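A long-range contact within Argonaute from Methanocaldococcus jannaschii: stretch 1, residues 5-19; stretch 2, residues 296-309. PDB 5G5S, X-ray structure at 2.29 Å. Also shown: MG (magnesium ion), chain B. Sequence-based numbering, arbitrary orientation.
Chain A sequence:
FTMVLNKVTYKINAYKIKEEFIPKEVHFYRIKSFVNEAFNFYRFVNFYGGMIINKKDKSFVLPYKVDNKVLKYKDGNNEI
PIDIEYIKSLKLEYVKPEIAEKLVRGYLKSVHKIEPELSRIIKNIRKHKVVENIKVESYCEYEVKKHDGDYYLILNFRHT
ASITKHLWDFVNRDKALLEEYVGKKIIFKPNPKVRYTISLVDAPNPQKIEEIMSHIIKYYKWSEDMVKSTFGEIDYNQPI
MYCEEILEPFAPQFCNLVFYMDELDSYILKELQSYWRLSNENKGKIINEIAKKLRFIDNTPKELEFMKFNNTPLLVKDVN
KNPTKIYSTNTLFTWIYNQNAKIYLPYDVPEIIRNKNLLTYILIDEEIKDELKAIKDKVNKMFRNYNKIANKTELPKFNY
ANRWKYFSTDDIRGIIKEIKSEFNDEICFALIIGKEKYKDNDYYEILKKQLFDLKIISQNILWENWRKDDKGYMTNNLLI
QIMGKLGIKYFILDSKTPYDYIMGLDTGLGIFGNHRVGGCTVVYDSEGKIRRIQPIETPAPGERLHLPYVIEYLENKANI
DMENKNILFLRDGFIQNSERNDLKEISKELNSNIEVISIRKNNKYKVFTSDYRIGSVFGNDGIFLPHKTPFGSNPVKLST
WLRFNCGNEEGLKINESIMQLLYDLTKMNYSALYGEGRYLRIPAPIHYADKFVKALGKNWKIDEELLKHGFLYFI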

ATOM      1  N   LEU A   5       7.584  19.843  25.620  1.00 93.09           N
ATOM      2  CA  LEU A   5       6.858  18.768  24.966  1.00 87.75           C
ATOM      3  C   LEU A   5       6.973  17.405  25.640  1.00 88.24           C
ATOM      4  O   LEU A   5       8.006  17.063  26.215  1.00 86.68           O
ATOM      5  CB  LEU A   5       7.301  18.649  23.504  1.00 83.91           C
ATOM      6  CG  LEU A   5       6.596  19.556  22.508  1.00 89.83           C
ATOM      7  CD1 LEU A   5       7.440  20.763  22.187  1.00 92.73           C
ATOM      8  CD2 LEU A   5       6.297  18.812  21.221  1.00 88.31           C
ATOM      9  N   ASN A   6       5.900  16.615  25.511  1.00 84.32           N
ATOM     10  CA  ASN A   6       5.787  15.233  25.960  1.00 84.13           C
ATOM     11  C   ASN A   6       6.488  14.365  24.903  1.00 87.70           C
ATOM     12  O   ASN A   6       5.865  13.952  23.912  1.00 86.15           O
ATOM     13  CB  ASN A   6       4.316  14.851  26.041  1.00 82.06           C
ATOM     14  CG  ASN A   6       3.782  14.599  27.410  1.00 92.68           C
ATOM     15  OD1 ASN A   6       4.512  14.496  28.404  1.00100.32           O
ATOM     16  ND2 ASN A   6       2.477  14.468  27.471  1.00 80.09           N
ATOM     17  N   LYS A   7       7.795  14.138  25.103  1.00 85.51           N
ATOM     18  CA  LYS A   7       8.673  13.403  24.191  1.00 82.40           C
ATOM     19  C   LYS A   7       9.116  12.072  24.786  1.00 89.62           C
ATOM     20  O   LYS A   7       9.483  12.012  25.960  1.00 92.41           O
ATOM     21  CB  LYS A   7       9.946  14.227  23.866  1.00 84.20           C
ATOM     22  CG  LYS A   7       9.718  15.685  23.477  1.00 99.63           C
ATOM     23  CD  LYS A   7       9.827  15.895  21.975  1.00108.07           C
ATOM     24  N   VAL A   8       9.136  11.016  23.959  1.00 85.56           N
ATOM     25  CA  VAL A   8       9.649   9.702  24.355  1.00 86.61           C
ATOM     26  C   VAL A   8      10.846   9.428  23.449  1.00 86.41           C
ATOM     27  O   VAL A   8      10.752   9.576  22.233  1.00 83.34           O
ATOM     28  CB  VAL A   8       8.620   8.537  24.349  1.00 91.78           C
ATOM     29  CG1 VAL A   8       9.176   7.331  25.105  1.00 93.64           C
ATOM     30  CG2 VAL A   8       7.283   8.961  24.959  1.00 94.13           C
ATOM     31  N   THR A   9      11.977   9.094  24.050  1.00 83.91           N
ATOM     32  CA  THR A   9      13.231   8.855  23.348  1.00 81.32           C
ATOM     33  C   THR A   9      13.346   7.403  22.892  1.00 83.89           C
ATOM     34  O   THR A   9      13.091   6.496  23.683  1.00 87.82           O
ATOM     35  CB  THR A   9      14.406   9.472  24.145  1.00 90.21           C
ATOM     36  OG1 THR A   9      15.604   9.381  23.392  1.00 86.54           O
ATOM     37  CG2 THR A   9      14.605   8.840  25.520  1.00 98.85           C
ATOM     38  N   TYR A  10      13.654   7.184  21.602  1.00 76.13           N
ATOM     39  CA  TYR A  10      13.783   5.852  20.991  1.00 74.41           C
ATOM     40  C   TYR A  10      14.900   5.822  19.972  1.00 76.41           C
ATOM     41  O   TYR A  10      15.157   6.830  19.310  1.00 75.61           O
ATOM     42  CB  TYR A  10      12.466   5.391  20.307  1.00 73.50           C
ATOM     43  CG  TYR A  10      11.360   5.005  21.261  1.00 77.51           C
ATOM     44  CD1 TYR A  10      11.549   4.003  22.209  1.00 83.35           C
ATOM     45  CD2 TYR A  10      10.120   5.632  21.214  1.00 77.63           C
ATOM     46  CE1 TYR A  10      10.550   3.674  23.124  1.00 86.70           C
ATOM     47  CE2 TYR A  10       9.099   5.285  22.099  1.00 80.98           C
ATOM     48  CZ  TYR A  10       9.323   4.310  23.058  1.00 93.01           C
ATOM     49  OH  TYR A  10       8.335   3.960  23.949  1.00 98.89           O
ATOM     50  N   LYS A  11      15.524   4.650  19.809  1.00 72.42           N
ATOM     51  CA  LYS A  11      16.600   4.407  18.853  1.00 70.61           C
ATOM     52  C   LYS A  11      16.050   4.076  17.460  1.00 73.22           C
ATOM     53  O   LYS A  11      15.063   3.341  17.337  1.00 73.82           O
ATOM     54  CB  LYS A  11      17.510   3.262  19.334  1.00 75.13           C
ATOM     55  CG  LYS A  11      18.289   3.565  20.607  1.00 88.57           C
ATOM     56  CD  LYS A  11      17.712   2.822  21.797  1.00104.59           C
ATOM     57  CE  LYS A  11      18.504   3.087  23.052  1.00126.03           C
ATOM     58  NZ  LYS A  11      17.820   2.557  24.261  1.00143.44           N
ATOM     59  N   ILE A  12      16.711   4.612  16.418  1.00 68.04           N
ATOM     60  CA  ILE A  12      16.402   4.370  15.003  1.00 65.64           C
ATOM     61  C   ILE A  12      17.669   3.834  14.315  1.00 67.59           C
ATOM     62  O   ILE A  12      18.765   4.007  14.847  1.00 66.58           O
ATOM     63  CB  ILE A  12      15.777   5.609  14.257  1.00 66.63           C
ATOM     64  CG1 ILE A  12      16.702   6.845  14.287  1.00 66.92           C
ATOM     65  CG2 ILE A  12      14.374   5.944  14.777  1.00 66.12           C
ATOM     66  CD1 ILE A  12      16.515   7.809  13.084  1.00 67.20           C
ATOM     67  N   ASN A  13      17.522   3.191  13.149  1.00 62.86           N
ATOM     68  CA  ASN A  13      18.628   2.618  12.375  1.00 63.40           C
ATOM     69  C   ASN A  13      19.477   3.668  11.594  1.00 67.97           C
ATOM     70  O   ASN A  13      19.813   3.459  10.421  1.00 66.82           O
ATOM     71  CB  ASN A  13      18.093   1.504  11.444  1.00 67.37           C
ATOM     72  CG  ASN A  13      17.144   1.975  10.356  1.00 76.38           C
ATOM     73  OD1 ASN A  13      16.442   2.981  10.478  1.00 63.47           O
ATOM     74  ND2 ASN A  13      17.145   1.278   9.247  1.00 68.34           N
ATOM     75  N   ALA A  14      19.834   4.779  12.259  1.00 65.76           N
ATOM     76  CA  ALA A  14      20.672   5.845  11.688  1.00 65.66           C
ATOM     77  C   ALA A  14      21.995   5.868  12.450  1.00 71.32           C
ATOM     78  O   ALA A  14      21.988   5.945  13.684  1.00 73.35           O
ATOM     79  CB  ALA A  14      19.974   7.195  11.804  1.00 65.74           C
ATOM     80  N   TYR A  15      23.120   5.738  11.732  1.00 67.19           N
ATOM     81  CA  TYR A  15      24.451   5.710  12.352  1.00 68.72           C
ATOM     82  C   TYR A  15      25.312   6.809  11.748  1.00 75.31           C
ATOM     83  O   TYR A  15      25.380   6.928  10.517  1.00 74.72           O
ATOM     84  CB  TYR A  15      25.120   4.330  12.182  1.00 70.56           C
ATOM     85  CG  TYR A  15      24.257   3.182  12.656  1.00 72.67           C
ATOM     86  CD1 TYR A  15      23.242   2.664  11.851  1.00 72.82           C
ATOM     87  CD2 TYR A  15      24.428   2.634  13.924  1.00 75.67           C
ATOM     88  CE1 TYR A  15      22.402   1.651  12.308  1.00 73.03           C
ATOM     89  CE2 TYR A  15      23.605   1.605  14.383  1.00 76.94           C
ATOM     90  CZ  TYR A  15      22.585   1.129  13.576  1.00 78.48           C
ATOM     91  OH  TYR A  15      21.757   0.143  14.033  1.00 79.05           O
ATOM     92  N   LYS A  16      25.961   7.612  12.618  1.00 73.25           N
ATOM     93  CA  LYS A  16      26.795   8.740  12.228  1.00 74.20           C
ATOM     94  C   LYS A  16      27.974   8.334  11.369  1.00 78.96           C
ATOM     95  O   LYS A  16      28.786   7.508  11.792  1.00 80.34           O
ATOM     96  CB  LYS A  16      27.262   9.559  13.455  1.00 79.07           C
ATOM     97  N   ILE A  17      28.054   8.911  10.152  1.00 73.91           N
ATOM     98  CA  ILE A  17      29.156   8.684   9.211  1.00 73.02           C
ATOM     99  C   ILE A  17      30.374   9.438   9.755  1.00 81.02           C
ATOM    100  O   ILE A  17      30.265  10.613  10.111  1.00 81.10           O
ATOM    101  CB  ILE A  17      28.797   9.131   7.759  1.00 73.23           C
ATOM    102  CG1 ILE A  17      27.560   8.365   7.211  1.00 70.45           C
ATOM    103  CG2 ILE A  17      30.005   8.990   6.802  1.00 72.60           C
ATOM    104  CD1 ILE A  17      26.774   9.141   6.171  1.00 64.43           C
ATOM    105  N   LYS A  18      31.520   8.749   9.818  1.00 81.09           N
ATOM    106  CA  LYS A  18      32.795   9.287  10.294  1.00 84.24           C
ATOM    107  C   LYS A  18      33.318  10.331   9.329  1.00 89.61           C
ATOM    108  O   LYS A  18      33.112  10.216   8.116  1.00 88.06           O
ATOM    109  CB  LYS A  18      33.819   8.165  10.521  1.00 87.84           C
ATOM    110  CG  LYS A  18      33.417   7.245  11.661  1.00 91.23           C
ATOM    111  CD  LYS A  18      34.325   6.045  11.791  1.00 97.70           C
ATOM    112  CE  LYS A  18      33.947   5.210  12.990  1.00 98.36           C
ATOM    113  NZ  LYS A  18      34.781   3.992  13.081  1.00112.25           N
ATOM    114  N   GLU A  19      33.938  11.378   9.901  1.00 88.69           N
ATOM    115  CA  GLU A  19      34.525  12.570   9.275  1.00 90.47           C
ATOM    116  C   GLU A  19      35.278  12.320   7.963  1.00 94.50           C
ATOM    117  O   GLU A  19      35.002  12.995   6.969  1.00 93.71           O
ATOM    118  CB  GLU A  19      35.436  13.288  10.282  1.00 95.65           C
ATOM    119  CG  GLU A  19      34.711  13.818  11.508  1.00109.96           C
ATOM    120  CD  GLU A  19      34.575  15.326  11.535  1.00140.79           C
ATOM    121  OE1 GLU A  19      33.587  15.842  10.965  1.00138.72           O
ATOM    122  OE2 GLU A  19      35.464  15.993  12.115  1.00139.43           O
ATOM    123  N   PHE A 296      32.925   2.803   7.985  1.00 88.51           N
ATOM    124  CA  PHE A 296      32.448   4.125   7.573  1.00 86.32           C
ATOM    125  C   PHE A 296      31.592   4.853   8.603  1.00 88.65           C
ATOM    126  O   PHE A 296      31.476   6.082   8.535  1.00 88.48           O
ATOM    127  CB  PHE A 296      31.697   4.048   6.227  1.00 85.16           C
ATOM    128  CG  PHE A 296      32.427   3.320   5.125  1.00 88.15           C
ATOM    129  CD1 PHE A 296      33.624   3.814   4.615  1.00 94.51           C
ATOM    130  CD2 PHE A 296      31.917   2.147   4.590  1.00 88.76           C
ATOM    131  CE1 PHE A 296      34.303   3.135   3.603  1.00 97.07           C
ATOM    132  CE2 PHE A 296      32.598   1.467   3.578  1.00 93.27           C
ATOM    133  CZ  PHE A 296      33.783   1.966   3.091  1.00 94.77           C
ATOM    134  N   ILE A 297      30.967   4.103   9.535  1.00 82.83           N
ATOM    135  CA  ILE A 297      30.036   4.662  10.522  1.00 80.34           C
ATOM    136  C   ILE A 297      30.385   4.383  11.991  1.00 88.25           C
ATOM    137  O   ILE A 297      31.105   3.427  12.294  1.00 90.38           O
ATOM    138  CB  ILE A 297      28.589   4.182  10.194  1.00 78.51           C
ATOM    139  CG1 ILE A 297      28.465   2.622  10.287  1.00 78.40           C
ATOM    140  CG2 ILE A 297      28.106   4.739   8.839  1.00 75.45           C
ATOM    141  CD1 ILE A 297      27.029   2.022  10.171  1.00 79.39           C
ATOM    142  N   ASP A 298      29.819   5.196  12.906  1.00 84.44           N
ATOM    143  CA  ASP A 298      29.916   4.992  14.351  1.00 85.51           C
ATOM    144  C   ASP A 298      28.903   3.880  14.665  1.00 88.83           C
ATOM    145  O   ASP A 298      27.894   3.734  13.955  1.00 85.63           O
ATOM    146  CB  ASP A 298      29.583   6.280  15.133  1.00 87.33           C
ATOM    147  CG  ASP A 298      30.556   7.437  14.947  1.00 99.69           C
ATOM    148  OD1 ASP A 298      31.770   7.179  14.779  1.00103.12           O
ATOM    149  OD2 ASP A 298      30.116   8.597  15.036  1.00106.37           O
ATOM    150  N   ASN A 299      29.191   3.073  15.688  1.00 88.03           N
ATOM    151  CA  ASN A 299      28.403   1.899  16.066  1.00 87.17           C
ATOM    152  C   ASN A 299      27.078   2.148  16.807  1.00 89.68           C
ATOM    153  O   ASN A 299      26.184   1.303  16.744  1.00 86.32           O
ATOM    154  CB  ASN A 299      29.295   0.904  16.821  1.00 93.16           C
ATOM    155  CG  ASN A 299      30.565   0.545  16.082  1.00113.08           C
ATOM    156  OD1 ASN A 299      30.625   0.547  14.841  1.00105.54           O
ATOM    157  ND2 ASN A 299      31.616   0.254  16.830  1.00105.56           N
ATOM    158  N   THR A 300      26.956   3.291  17.502  1.00 88.71           N
ATOM    159  CA  THR A 300      25.769   3.659  18.283  1.00 87.46           C
ATOM    160  C   THR A 300      24.582   4.088  17.381  1.00 88.36           C
ATOM    161  O   THR A 300      24.762   4.980  16.547  1.00 87.44           O
ATOM    162  CB  THR A 300      26.123   4.765  19.308  1.00 97.91           C
ATOM    163  OG1 THR A 300      27.510   4.704  19.663  1.00101.59           O
ATOM    164  CG2 THR A 300      25.260   4.700  20.560  1.00 95.34           C
ATOM    165  N   PRO A 301      23.363   3.511  17.537  1.00 82.65           N
ATOM    166  CA  PRO A 301      22.233   3.985  16.714  1.00 80.02           C
ATOM    167  C   PRO A 301      21.739   5.353  17.198  1.00 85.29           C
ATOM    168  O   PRO A 301      21.932   5.686  18.366  1.00 87.55           O
ATOM    169  CB  PRO A 301      21.185   2.874  16.857  1.00 80.09           C
ATOM    170  CG  PRO A 301      21.499   2.206  18.144  1.00 85.44           C
ATOM    171  CD  PRO A 301      22.944   2.457  18.483  1.00 83.87           C
ATOM    172  N   LYS A 302      21.177   6.169  16.296  1.00 80.76           N
ATOM    173  CA  LYS A 302      20.697   7.505  16.653  1.00 81.09           C
ATOM    174  C   LYS A 302      19.506   7.459  17.615  1.00 84.41           C
ATOM    175  O   LYS A 302      18.530   6.748  17.379  1.00 81.98           O
ATOM    176  CB  LYS A 302      20.373   8.347  15.389  1.00 82.14           C
ATOM    177  CG  LYS A 302      19.886   9.799  15.622  1.00 89.82           C
ATOM    178  CD  LYS A 302      20.929  10.708  16.290  1.00101.55           C
ATOM    179  CE  LYS A 302      20.540  12.172  16.298  1.00105.91           C
ATOM    180  NZ  LYS A 302      19.635  12.516  17.424  1.00112.66           N
ATOM    181  N   GLU A 303      19.606   8.216  18.705  1.00 82.23           N
ATOM    182  CA  GLU A 303      18.509   8.321  19.655  1.00 81.08           C
ATOM    183  C   GLU A 303      17.685   9.531  19.233  1.00 81.20           C
ATOM    184  O   GLU A 303      18.236  10.610  19.001  1.00 81.80           O
ATOM    185  CB  GLU A 303      19.022   8.445  21.090  1.00 85.52           C
ATOM    186  CG  GLU A 303      18.168   7.675  22.078  1.00 94.93           C
ATOM    187  CD  GLU A 303      18.776   7.501  23.456  1.00119.07           C
ATOM    188  OE1 GLU A 303      19.209   8.511  24.062  1.00111.51           O
ATOM    189  OE2 GLU A 303      18.803   6.346  23.938  1.00112.15           O
ATOM    190  N   LEU A 304      16.377   9.335  19.098  1.00 73.99           N
ATOM    191  CA  LEU A 304      15.462  10.360  18.630  1.00 72.74           C
ATOM    192  C   LEU A 304      14.276  10.559  19.566  1.00 76.63           C
ATOM    193  O   LEU A 304      13.750   9.580  20.096  1.00 76.04           O
ATOM    194  CB  LEU A 304      14.963   9.929  17.232  1.00 70.03           C
ATOM    195  CG  LEU A 304      14.387  10.986  16.316  1.00 73.01           C
ATOM    196  CD1 LEU A 304      15.389  12.116  16.069  1.00 75.54           C
ATOM    197  CD2 LEU A 304      13.947  10.357  15.005  1.00 70.60           C
ATOM    198  N   GLU A 305      13.827  11.825  19.720  1.00 73.32           N
ATOM    199  CA  GLU A 305      12.668  12.208  20.529  1.00 73.09           C
ATOM    200  C   GLU A 305      11.387  12.057  19.689  1.00 74.71           C
ATOM    201  O   GLU A 305      11.317  12.566  18.570  1.00 72.38           O
ATOM    202  CB  GLU A 305      12.810  13.647  21.044  1.00 76.78           C
ATOM    203  CG  GLU A 305      13.823  13.814  22.165  1.00 88.70           C
ATOM    204  CD  GLU A 305      13.974  15.237  22.667  1.00116.89           C
ATOM    205  OE1 GLU A 305      14.241  16.142  21.841  1.00119.92           O
ATOM    206  OE2 GLU A 305      13.852  15.446  23.896  1.00117.42           O
ATOM    207  N   PHE A 306      10.382  11.353  20.238  1.00 72.06           N
ATOM    208  CA  PHE A 306       9.109  11.068  19.572  1.00 69.95           C
ATOM    209  C   PHE A 306       7.913  11.661  20.308  1.00 75.99           C
ATOM    210  O   PHE A 306       7.792  11.503  21.524  1.00 77.28           O
ATOM    211  CB  PHE A 306       8.902   9.530  19.442  1.00 69.25           C
ATOM    212  CG  PHE A 306       9.617   8.841  18.301  1.00 68.39           C
ATOM    213  CD1 PHE A 306      10.986   8.601  18.358  1.00 71.94           C
ATOM    214  CD2 PHE A 306       8.916   8.391  17.190  1.00 68.12           C
ATOM    215  CE1 PHE A 306      11.644   7.953  17.306  1.00 71.36           C
ATOM    216  CE2 PHE A 306       9.577   7.754  16.133  1.00 69.57           C
ATOM    217  CZ  PHE A 306      10.935   7.544  16.196  1.00 68.43           C
ATOM    218  N   MET A 307       7.005  12.299  19.559  1.00 72.98           N
ATOM    219  CA  MET A 307       5.741  12.794  20.092  1.00 73.80           C
ATOM    220  C   MET A 307       4.805  11.560  20.172  1.00 76.88           C
ATOM    221  O   MET A 307       4.998  10.582  19.435  1.00 75.00           O
ATOM    222  CB  MET A 307       5.119  13.877  19.157  1.00 76.09           C
ATOM    223  CG  MET A 307       4.423  13.287  17.917  1.00 78.29           C
ATOM    224  SD  MET A 307       3.482  14.397  16.842  1.00 83.09           S
ATOM    225  CE  MET A 307       1.975  14.505  17.718  1.00 80.72           C
ATOM    226  N   LYS A 308       3.791  11.617  21.040  1.00 74.13           N
ATOM    227  CA  LYS A 308       2.794  10.556  21.129  1.00 72.81           C
ATOM    228  C   LYS A 308       1.487  11.148  20.613  1.00 76.12           C
ATOM    229  O   LYS A 308       1.136  12.266  20.991  1.00 78.21           O
ATOM    230  CB  LYS A 308       2.658  10.011  22.561  1.00 77.10           C
ATOM    231  CG  LYS A 308       1.978   8.637  22.588  1.00 90.71           C
ATOM    232  CD  LYS A 308       2.348   7.822  23.820  1.00 99.69           C
ATOM    233  CE  LYS A 308       3.211   6.619  23.507  1.00100.45           C
ATOM    234  NZ  LYS A 308       2.442   5.531  22.855  1.00 95.92           N
ATOM    235  N   PHE A 309       0.803  10.449  19.698  1.00 69.51           N
ATOM    236  CA  PHE A 309      -0.437  10.965  19.135  1.00 68.76           C
ATOM    237  C   PHE A 309      -1.598  10.874  20.114  1.00 72.76           C
ATOM    238  O   PHE A 309      -1.634   9.978  20.954  1.00 72.44           O
ATOM    239  CB  PHE A 309      -0.790  10.245  17.820  1.00 69.24           C
ATOM    240  CG  PHE A 309       0.285  10.228  16.761  1.00 69.34           C
ATOM    241  CD1 PHE A 309       0.862  11.411  16.313  1.00 72.84           C
ATOM    242  CD2 PHE A 309       0.666   9.038  16.154  1.00 69.81           C
ATOM    243  CE1 PHE A 309       1.845  11.395  15.323  1.00 73.16           C
ATOM    244  CE2 PHE A 309       1.637   9.022  15.153  1.00 71.75           C
ATOM    245  CZ  PHE A 309       2.222  10.201  14.742  1.00 70.77           C
TER
HETATM  246 MG    MG B1714      30.962   1.091  12.784  1.00 87.56          MG

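Nearly 280 residues apart in sequence, the two stretches pair as antiparallel strands, burying 1338 Å² in total. Val8 and Phe306 exchange hydrogen bonds in both directions (Val8 N to Phe306 O 2.8 Å, Phe306 N to Val8 O 2.7 Å), as do Tyr10 and Leu304 (Tyr10 N to Leu304 O and Leu304 N to Tyr10 O, both 2.8 Å). The next rung is shifted: Ile12 N donates to Lys302 O at 3.0 Å, but Lys302 N turns to Ala14 O, 2.7 Å away, so Asn13 is passed over and its CB points away. Beyond it, Asp298 N to Lys16 O (2.8 Å) and Lys18 N to Phe296 O (3.0 Å) resume the pairing.

Alternation sorts the side chains. Val8, Tyr10, Ile12, Leu304 and Phe306 share one face. Phe306, at chi1 -81° (m), lays its ring beside its neighbours across the strands: CE1 lies 4.0 Å from Tyr10 CB and CZ 4.0 Å from Ile12 CG2. Ile12 is p, with chi2 t, and its CD1 reaches Leu304 CD2 at 4.1 Å. Lys302 starts on this face, but its p turns at chi2 and chi4 lead the end away, and NZ bonds its neighbour's carbonyl, Glu303 O, at 2.8 Å.

The other face, with Thr9, Lys11, Glu303 and Glu305, is exposed and suits polar chains. Glu303, its chi1 of -142° between wells, brings its end nearer to stretch 1, where OE2 lies 3.4 Å from Lys11 CE; the salt bridge from Lys11 NZ to Glu303 OE2 is long, 3.9 Å.

Tyr15, an m rotamer, is buried: its CE2 packs 3.7 Å from Pro301 CB, its CB 3.6 Å from Ile297 CD1, and its hydroxyl is satisfied elsewhere in the structure. Magnesium braces the loop, with MG 2.4 Å from Ile297 O and 2.1 Å from Asn299 OD1; Asn299 has its CB pointing away from stretch 1, and in its m rotamer OD1 is a ligand of the ion.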